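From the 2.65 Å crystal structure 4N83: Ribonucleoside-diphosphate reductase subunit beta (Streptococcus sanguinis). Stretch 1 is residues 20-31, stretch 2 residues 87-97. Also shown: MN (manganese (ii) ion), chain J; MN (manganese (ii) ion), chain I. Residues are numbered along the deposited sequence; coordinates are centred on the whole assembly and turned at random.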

# COMPACT_ATOMS: atom_id res chain seq x y z
N SER A 20 -8.56 3.99 -14.37
CA SER A 20 -9.44 2.83 -14.27
C SER A 20 -8.88 1.73 -13.36
O SER A 20 -9.64 1.08 -12.64
N THR A 21 -7.57 1.52 -13.40
CA THR A 21 -6.93 0.48 -12.59
C THR A 21 -6.96 0.83 -11.11
O THR A 21 -7.13 -0.05 -10.26
N TRP A 22 -6.79 2.11 -10.80
CA TRP A 22 -6.94 2.60 -9.43
C TRP A 22 -8.39 2.42 -8.96
O TRP A 22 -8.63 1.86 -7.89
N GLU A 23 -9.33 2.88 -9.78
CA GLU A 23 -10.76 2.74 -9.48
C GLU A 23 -11.13 1.30 -9.17
O GLU A 23 -11.66 1.01 -8.10
N LYS A 24 -10.82 0.40 -10.10
CA LYS A 24 -11.19 -1.01 -9.98
C LYS A 24 -10.61 -1.67 -8.73
O LYS A 24 -11.33 -2.35 -8.00
N LEU A 25 -9.32 -1.45 -8.48
CA LEU A 25 -8.64 -2.08 -7.35
C LEU A 25 -9.12 -1.53 -6.01
O LEU A 25 -9.33 -2.30 -5.06
N THR A 26 -9.30 -0.22 -5.92
CA THR A 26 -9.83 0.41 -4.70
C THR A 26 -11.27 -0.03 -4.43
O THR A 26 -11.65 -0.25 -3.28
N GLU A 27 -12.07 -0.14 -5.49
CA GLU A 27 -13.42 -0.70 -5.38
C GLU A 27 -13.38 -2.18 -5.01
O GLU A 27 -14.31 -2.69 -4.38
N GLN A 28 -12.30 -2.87 -5.39
CA GLN A 28 -12.08 -4.27 -5.02
C GLN A 28 -11.29 -4.42 -3.71
O GLN A 28 -10.52 -5.37 -3.56
N PHE A 29 -11.49 -3.50 -2.77
CA PHE A 29 -10.88 -3.58 -1.44
C PHE A 29 -11.62 -4.61 -0.58
O PHE A 29 -12.85 -4.70 -0.66
N TRP A 30 -10.88 -5.36 0.23
CA TRP A 30 -11.49 -6.35 1.13
C TRP A 30 -10.58 -6.74 2.30
O TRP A 30 -9.38 -6.49 2.27
N LEU A 31 -11.19 -7.37 3.31
CA LEU A 31 -10.47 -7.85 4.49
C LEU A 31 -10.93 -9.25 4.89
O LEU A 31 -12.10 -9.60 4.75
N GLU A 87 2.73 4.73 -9.67
CA GLU A 87 3.35 4.49 -8.37
C GLU A 87 2.28 4.38 -7.29
O GLU A 87 2.37 3.52 -6.41
N ALA A 88 1.27 5.24 -7.36
CA ALA A 88 0.12 5.17 -6.45
C ALA A 88 -0.61 3.84 -6.59
O ALA A 88 -0.93 3.19 -5.59
N VAL A 89 -0.86 3.42 -7.83
CA VAL A 89 -1.50 2.13 -8.09
C VAL A 89 -0.68 1.00 -7.46
O VAL A 89 -1.24 0.09 -6.86
N PHE A 90 0.65 1.08 -7.57
CA PHE A 90 1.54 0.07 -6.99
C PHE A 90 1.55 0.08 -5.46
O PHE A 90 1.79 -0.96 -4.84
N ASN A 91 1.29 1.24 -4.86
CA ASN A 91 1.13 1.31 -3.40
C ASN A 91 -0.11 0.54 -2.98
O ASN A 91 -0.08 -0.21 -2.00
N ASN A 92 -1.20 0.74 -3.73
CA ASN A 92 -2.42 -0.04 -3.55
C ASN A 92 -2.20 -1.53 -3.81
O ASN A 92 -2.69 -2.37 -3.06
N ILE A 93 -1.46 -1.84 -4.88
CA ILE A 93 -1.14 -3.23 -5.21
C ILE A 93 -0.36 -3.88 -4.07
O ILE A 93 -0.72 -4.97 -3.63
N GLN A 94 0.68 -3.20 -3.60
CA GLN A 94 1.55 -3.74 -2.55
C GLN A 94 0.81 -4.00 -1.24
O GLN A 94 1.08 -4.99 -0.55
N PHE A 95 -0.10 -3.09 -0.88
CA PHE A 95 -0.93 -3.27 0.31
C PHE A 95 -1.83 -4.50 0.20
O PHE A 95 -1.91 -5.30 1.13
N MET A 96 -2.48 -4.66 -0.95
CA MET A 96 -3.35 -5.82 -1.18
C MET A 96 -2.57 -7.13 -1.19
O MET A 96 -3.12 -8.17 -0.83
N GLU A 97 -1.31 -7.09 -1.61
CA GLU A 97 -0.45 -8.28 -1.56
C GLU A 97 -0.19 -8.71 -0.11
O GLU A 97 -0.04 -9.90 0.17

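Helix 87-97 runs beside helix 20-27 in nearly the same direction, at 21°, with axes 9.8 Å apart at closest approach. No hydrogen bond joins the two stretches, so the contact rests on packing.

Glu87 lies out of reach. Ala88 points toward stretch 1. Its CB packs against the Trp22 indole, which has chi1 t. Trp22 CZ3 lies 3.8 Å from Ala88 CB and 3.4 Å from Ala88 O, and that carbonyl meets the ring at its edge.

Val89 is t and sits where the backbones come closest: its CA is 5.6 Å from the CA of Trp22. Val89 CG1 is 4.0 Å from Thr21 CG2 and 4.1 Å from Leu25 CD1. Val89 CG2 is 4.2 Å from Trp22 CB.

Phe90 points away, and Asn91 makes no contact. Asn92 is t and points toward stretch 1. Its OD1 is 3.1 Å from Leu25 CB, a close contact with carbon rather than a hydrogen bond. Its ND2 lies 4.2 Å from Thr26 CG2. The Thr26 hydroxyl stays within its own helix, with OG1 2.6 Å from Trp22 O and 2.8 Å from Glu23 O.

Ile93 is m and starts sideways, but its end comes nearer. Ile93 CG1 reaches Leu25 CD1 at 4.1 Å. Gln94 is out of reach.

Beyond the first helix, the chain still follows stretch 2. Phe95, t, points toward it and offers its ring edge to Phe29, also t; Phe95 CE2 and Phe29 CE1 are 3.6 Å apart. Met96 is m at all three chi angles. Its CE lies 3.5 Å from Trp30 NE1, and its SD approaches the Phe29 ring obliquely.

Glu97 takes no part in this packing. It bridges the two manganese ions: OE1 binds MN of chain J at 2.2 Å, and OE2 binds MN of chain I at 2.1 Å.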

# COMPACT_ATOMS: atom_id res chain seq x y z
CB SER A 20 -9.73 2.26 -15.66
OG SER A 20 -8.54 1.99 -16.37
CB THR A 21 -5.48 0.22 -13.02
OG1 THR A 21 -5.42 0.06 -14.44
CG2 THR A 21 -4.94 -1.04 -12.34
CB TRP A 22 -6.54 4.08 -9.34
CG TRP A 22 -6.80 4.69 -8.00
CD1 TRP A 22 -7.94 5.31 -7.59
CD2 TRP A 22 -5.89 4.76 -6.89
NE1 TRP A 22 -7.81 5.76 -6.30
CE2 TRP A 22 -6.56 5.44 -5.85
CE3 TRP A 22 -4.58 4.32 -6.68
CZ2 TRP A 22 -5.96 5.68 -4.61
CZ3 TRP A 22 -3.99 4.56 -5.44
CH2 TRP A 22 -4.68 5.24 -4.43
CB GLU A 23 -11.60 3.23 -10.66
CG GLU A 23 -11.73 4.74 -10.75
CD GLU A 23 -12.53 5.20 -11.96
OE1 GLU A 23 -12.70 4.41 -12.92
OE2 GLU A 23 -13.00 6.36 -11.95
CB LYS A 24 -10.75 -1.79 -11.22
CG LYS A 24 -11.08 -3.28 -11.17
CD LYS A 24 -11.44 -3.83 -12.54
CE LYS A 24 -12.88 -3.49 -12.91
NZ LYS A 24 -13.29 -4.09 -14.20
CB LEU A 25 -7.12 -1.93 -7.47
CG LEU A 25 -6.44 -2.81 -8.52
CD1 LEU A 25 -5.03 -2.31 -8.81
CD2 LEU A 25 -6.40 -4.26 -8.07
CB THR A 26 -9.77 1.94 -4.78
OG1 THR A 26 -10.38 2.39 -6.00
CG2 THR A 26 -8.32 2.42 -4.72
CB GLU A 27 -14.19 -0.51 -6.69
CG GLU A 27 -14.66 0.91 -6.94
CD GLU A 27 -15.34 1.08 -8.29
OE1 GLU A 27 -15.05 0.30 -9.22
OE2 GLU A 27 -16.18 2.00 -8.42
CB GLN A 28 -11.35 -5.01 -6.15
CG GLN A 28 -12.20 -5.31 -7.37
CD GLN A 28 -11.43 -6.03 -8.47
OE1 GLN A 28 -10.38 -6.62 -8.22
NE2 GLN A 28 -11.96 -5.99 -9.69
CB PHE A 29 -10.90 -2.20 -0.77
CG PHE A 29 -10.51 -2.20 0.68
CD1 PHE A 29 -9.23 -1.85 1.08
CD2 PHE A 29 -11.45 -2.52 1.67
CE1 PHE A 29 -8.88 -1.83 2.42
CE2 PHE A 29 -11.10 -2.51 3.01
CZ PHE A 29 -9.81 -2.17 3.39
CB TRP A 30 -11.91 -7.60 0.35
CG TRP A 30 -10.76 -8.32 -0.30
CD1 TRP A 30 -10.18 -8.02 -1.49
CD2 TRP A 30 -10.08 -9.47 0.20
NE1 TRP A 30 -9.17 -8.90 -1.76
CE2 TRP A 30 -9.09 -9.81 -0.74
CE3 TRP A 30 -10.21 -10.25 1.36
CZ2 TRP A 30 -8.22 -10.89 -0.56
CZ3 TRP A 30 -9.35 -11.32 1.54
CH2 TRP A 30 -8.37 -11.64 0.58
CB LEU A 31 -10.65 -6.89 5.66
CG LEU A 31 -9.86 -5.58 5.63
CD1 LEU A 31 -10.33 -4.65 6.74
CD2 LEU A 31 -8.36 -5.84 5.75
CB GLU A 87 4.36 5.58 -8.02
CG GLU A 87 5.22 5.25 -6.80
CD GLU A 87 6.54 6.00 -6.76
OE1 GLU A 87 6.86 6.75 -7.71
OE2 GLU A 87 7.28 5.84 -5.76
CB ALA A 88 -0.83 6.34 -6.70
CB VAL A 89 -1.68 1.86 -9.60
CG1 VAL A 89 -2.26 0.47 -9.84
CG2 VAL A 89 -2.59 2.91 -10.23
CB PHE A 90 2.96 0.20 -7.54
CG PHE A 90 3.16 -0.47 -8.87
CD1 PHE A 90 2.97 -1.84 -9.00
CD2 PHE A 90 3.53 0.26 -9.99
CE1 PHE A 90 3.14 -2.46 -10.22
CE2 PHE A 90 3.70 -0.36 -11.22
CZ PHE A 90 3.51 -1.72 -11.33
CB ASN A 91 1.04 2.77 -2.93
CG ASN A 91 2.31 3.55 -3.18
OD1 ASN A 91 3.41 3.00 -3.13
ND2 ASN A 91 2.17 4.84 -3.46
CB ASN A 92 -3.53 0.49 -4.47
CG ASN A 92 -4.73 -0.44 -4.52
OD1 ASN A 92 -4.90 -1.18 -5.49
ND2 ASN A 92 -5.54 -0.44 -3.47
CB ILE A 93 -0.32 -3.34 -6.52
CG1 ILE A 93 -1.17 -2.94 -7.72
CG2 ILE A 93 0.21 -4.76 -6.70
CD1 ILE A 93 -0.39 -2.62 -8.98
CB GLN A 94 2.73 -2.81 -2.29
CG GLN A 94 3.81 -3.45 -1.43
CD GLN A 94 5.03 -2.57 -1.29
OE1 GLN A 94 4.93 -1.35 -1.25
NE2 GLN A 94 6.21 -3.20 -1.20
CB PHE A 95 -1.78 -2.02 0.58
CG PHE A 95 -2.96 -2.27 1.47
CD1 PHE A 95 -2.79 -2.77 2.76
CD2 PHE A 95 -4.25 -2.01 1.03
CE1 PHE A 95 -3.88 -3.01 3.58
CE2 PHE A 95 -5.34 -2.24 1.84
CZ PHE A 95 -5.16 -2.74 3.12
CB MET A 96 -4.16 -5.66 -2.48
CG MET A 96 -5.22 -4.56 -2.44
SD MET A 96 -6.30 -4.60 -0.99
CE MET A 96 -6.89 -6.29 -1.04
CB GLU A 97 0.88 -8.04 -2.28
CG GLU A 97 0.77 -7.74 -3.78
CD GLU A 97 0.35 -8.92 -4.62
OE1 GLU A 97 -0.00 -9.99 -4.07
OE2 GLU A 97 0.36 -8.80 -5.87
MN MN J . -0.92 -11.96 -4.47
MN MN I . 0.13 -8.98 -8.00